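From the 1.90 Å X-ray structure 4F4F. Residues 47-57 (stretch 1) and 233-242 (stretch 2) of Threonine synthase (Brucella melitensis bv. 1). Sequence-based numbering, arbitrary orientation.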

# COMPACT_ATOMS: atom_id res chain seq x y z
N GLN A 47 -14.65 22.92 6.20
CA GLN A 47 -13.34 22.49 6.66
C GLN A 47 -12.53 21.98 5.47
O GLN A 47 -11.33 22.14 5.45
CB GLN A 47 -13.41 21.42 7.76
CG GLN A 47 -13.72 22.01 9.12
CD GLN A 47 -14.37 21.06 10.12
OE1 GLN A 47 -14.79 19.94 9.82
NE2 GLN A 47 -14.49 21.56 11.36
N ILE A 48 -13.19 21.39 4.47
CA ILE A 48 -12.48 20.97 3.26
C ILE A 48 -12.14 22.20 2.41
O ILE A 48 -11.01 22.33 1.92
CB ILE A 48 -13.26 19.89 2.46
CG1 ILE A 48 -13.45 18.61 3.30
CG2 ILE A 48 -12.56 19.61 1.13
CD1 ILE A 48 -14.44 17.62 2.68
N ARG A 49 -13.09 23.12 2.25
CA ARG A 49 -12.78 24.37 1.54
C ARG A 49 -11.57 25.07 2.15
O ARG A 49 -10.73 25.62 1.43
CB ARG A 49 -13.98 25.30 1.47
CG ARG A 49 -15.06 24.81 0.51
CD ARG A 49 -16.13 25.84 0.19
NE ARG A 49 -17.30 25.16 -0.34
CZ ARG A 49 -18.30 24.69 0.41
NH1 ARG A 49 -18.34 24.90 1.73
NH2 ARG A 49 -19.32 24.03 -0.16
N ALA A 50 -11.43 24.98 3.47
CA ALA A 50 -10.31 25.61 4.18
C ALA A 50 -8.95 25.01 3.82
O ALA A 50 -7.93 25.63 4.05
CB ALA A 50 -10.53 25.60 5.70
N LEU A 51 -8.93 23.82 3.24
CA LEU A 51 -7.68 23.16 2.79
C LEU A 51 -7.17 23.68 1.45
O LEU A 51 -6.03 23.37 1.05
CB LEU A 51 -7.90 21.65 2.69
CG LEU A 51 -8.25 21.01 4.04
CD1 LEU A 51 -8.48 19.53 3.87
CD2 LEU A 51 -7.22 21.34 5.11
N ARG A 52 -7.99 24.48 0.75
CA ARG A 52 -7.62 24.95 -0.60
C ARG A 52 -6.36 25.80 -0.55
O ARG A 52 -6.21 26.65 0.31
CB ARG A 52 -8.76 25.72 -1.27
CG ARG A 52 -9.90 24.82 -1.74
CD ARG A 52 -11.10 25.65 -2.14
NE ARG A 52 -12.10 24.81 -2.79
CZ ARG A 52 -13.34 25.19 -3.05
NH1 ARG A 52 -13.78 26.40 -2.73
NH2 ARG A 52 -14.13 24.35 -3.67
N GLY A 53 -5.47 25.53 -1.48
CA GLY A 53 -4.22 26.27 -1.59
C GLY A 53 -3.10 25.63 -0.78
O GLY A 53 -1.96 26.04 -0.91
N LYS A 54 -3.40 24.67 0.08
CA LYS A 54 -2.39 24.19 1.02
C LYS A 54 -1.48 23.17 0.32
O LYS A 54 -1.92 22.40 -0.54
CB LYS A 54 -3.06 23.55 2.24
N SER A 55 -0.25 23.10 0.80
CA SER A 55 0.73 22.14 0.31
C SER A 55 0.28 20.72 0.64
O SER A 55 -0.58 20.52 1.52
CB SER A 55 2.09 22.41 0.95
OG SER A 55 2.09 21.98 2.28
N TYR A 56 0.86 19.73 -0.04
CA TYR A 56 0.62 18.32 0.27
C TYR A 56 0.87 18.06 1.75
O TYR A 56 0.06 17.42 2.41
CB TYR A 56 1.50 17.37 -0.58
CG TYR A 56 1.14 15.92 -0.40
CD1 TYR A 56 1.67 15.18 0.65
CD2 TYR A 56 0.23 15.30 -1.24
CE1 TYR A 56 1.33 13.86 0.85
CE2 TYR A 56 -0.11 13.97 -1.06
CZ TYR A 56 0.42 13.24 -0.02
OH TYR A 56 0.06 11.92 0.17
N VAL A 57 2.01 18.55 2.26
CA VAL A 57 2.34 18.37 3.66
C VAL A 57 1.29 18.99 4.57
O VAL A 57 0.88 18.38 5.51
CB VAL A 57 3.75 18.93 3.96
CG1 VAL A 57 4.02 19.05 5.46
CG2 VAL A 57 4.79 18.05 3.28
N MET A 233 -3.29 4.34 6.59
CA MET A 233 -3.59 5.70 7.00
C MET A 233 -3.01 6.81 6.09
O MET A 233 -3.72 7.72 5.72
CB MET A 233 -3.14 5.89 8.44
CG MET A 233 -3.34 7.28 8.98
SD MET A 233 -2.64 7.37 10.65
CE MET A 233 -1.21 8.37 10.37
N PRO A 234 -1.72 6.75 5.75
CA PRO A 234 -1.17 7.88 4.99
C PRO A 234 -1.76 8.06 3.59
O PRO A 234 -1.65 9.13 2.97
CB PRO A 234 0.32 7.56 4.91
CG PRO A 234 0.60 6.60 6.01
CD PRO A 234 -0.67 5.79 6.13
N GLN A 235 -2.32 6.98 3.07
CA GLN A 235 -2.85 6.98 1.73
C GLN A 235 -4.15 7.78 1.61
O GLN A 235 -4.50 8.22 0.51
CB GLN A 235 -3.03 5.56 1.28
CG GLN A 235 -1.70 4.83 1.19
CD GLN A 235 -1.81 3.54 0.42
OE1 GLN A 235 -1.76 2.47 1.01
NE2 GLN A 235 -2.04 3.64 -0.95
N VAL A 236 -4.79 8.04 2.74
CA VAL A 236 -5.99 8.88 2.79
C VAL A 236 -5.70 10.28 2.18
O VAL A 236 -6.54 10.86 1.50
CB VAL A 236 -6.49 9.02 4.23
CG1 VAL A 236 -7.72 9.96 4.28
CG2 VAL A 236 -6.85 7.66 4.81
N VAL A 237 -4.47 10.76 2.37
CA VAL A 237 -4.13 12.11 2.05
C VAL A 237 -4.33 12.42 0.56
O VAL A 237 -4.90 13.45 0.22
CB VAL A 237 -2.69 12.45 2.49
CG1 VAL A 237 -2.35 13.88 2.10
CG2 VAL A 237 -2.53 12.29 4.03
N TYR A 238 -3.83 11.56 -0.32
CA TYR A 238 -3.82 11.93 -1.72
C TYR A 238 -5.23 11.92 -2.35
O TYR A 238 -5.46 12.55 -3.38
CB TYR A 238 -2.80 11.19 -2.54
CG TYR A 238 -2.83 9.70 -2.42
CD1 TYR A 238 -3.85 8.97 -2.99
CD2 TYR A 238 -1.78 9.02 -1.85
CE1 TYR A 238 -3.86 7.58 -2.89
CE2 TYR A 238 -1.78 7.65 -1.77
CZ TYR A 238 -2.82 6.94 -2.28
OH TYR A 238 -2.78 5.54 -2.20
N TYR A 239 -6.16 11.24 -1.70
CA TYR A 239 -7.57 11.38 -2.11
C TYR A 239 -8.06 12.80 -1.85
O TYR A 239 -8.63 13.43 -2.73
CB TYR A 239 -8.46 10.38 -1.41
CG TYR A 239 -8.19 8.99 -1.85
CD1 TYR A 239 -8.84 8.47 -2.95
CD2 TYR A 239 -7.29 8.19 -1.18
CE1 TYR A 239 -8.59 7.18 -3.37
CE2 TYR A 239 -7.00 6.91 -1.61
CZ TYR A 239 -7.69 6.41 -2.70
OH TYR A 239 -7.47 5.14 -3.10
N PHE A 240 -7.75 13.36 -0.68
CA PHE A 240 -8.01 14.76 -0.43
C PHE A 240 -7.30 15.72 -1.40
O PHE A 240 -7.93 16.64 -1.94
CB PHE A 240 -7.65 15.15 1.02
CG PHE A 240 -8.72 14.75 2.03
CD1 PHE A 240 -8.78 13.46 2.55
CD2 PHE A 240 -9.63 15.68 2.49
CE1 PHE A 240 -9.73 13.11 3.49
CE2 PHE A 240 -10.60 15.32 3.40
CZ PHE A 240 -10.65 14.05 3.91
N THR A 241 -6.00 15.56 -1.59
CA THR A 241 -5.25 16.53 -2.40
C THR A 241 -5.72 16.50 -3.87
O THR A 241 -5.91 17.55 -4.50
CB THR A 241 -3.74 16.37 -2.25
OG1 THR A 241 -3.32 15.07 -2.71
CG2 THR A 241 -3.32 16.62 -0.76
N ALA A 242 -5.89 15.31 -4.43
CA ALA A 242 -6.44 15.20 -5.79
C ALA A 242 -7.83 15.82 -5.90
O ALA A 242 -8.10 16.59 -6.81
CB ALA A 242 -6.48 13.73 -6.22
O HOH W 1 0.36 10.95 2.71

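Stretch 1 leaves a helix at its start, passes through two turns and enters a second helix at Y56. A type I turn spans R49 to R52. A type II turn follows from L51 to K54, closed by K54 N to L51 O at 3.1 Å. G53 sits in it with a positive phi of 91°, where a CB would press on the preceding carbonyl O. S55 caps the second helix. Stretch 2 runs into a helix that continues past A242, with T241 N bonded to V237 O at 3.0 Å. The backbones come near at two places: Y56 CA is 6.7 Å from T241 CA, and I48 CA is 8.5 Å from F240 CA.

The contact is mainly apolar. Y56 is the residue most covered by the other stretch, with 101 Å² buried. Its CB points sideways, but the t rotamer carries the ring end to stretch 2. V237 CG1 lies over one face of that ring, 4.0 Å from its centroid, a CH-pi contact. Y238 CB meets the ring edge, 4.1 Å from Y56 CE2. T241 points its CB toward stretch 1, and its OG1 is 3.8 Å from Y56 CE2. F240 serves the other end of stretch 1: its CE2 is 4.4 Å from I48 CG1, and its CD2 is 4.2 Å from L51 CD1.

No direct hydrogen bond joins the stretches. One water does: it lies 2.7 Å from Y56 OH and donates to P234 O, also at 2.7 Å. The water thus gives the buried tyrosine hydroxyl a polar partner.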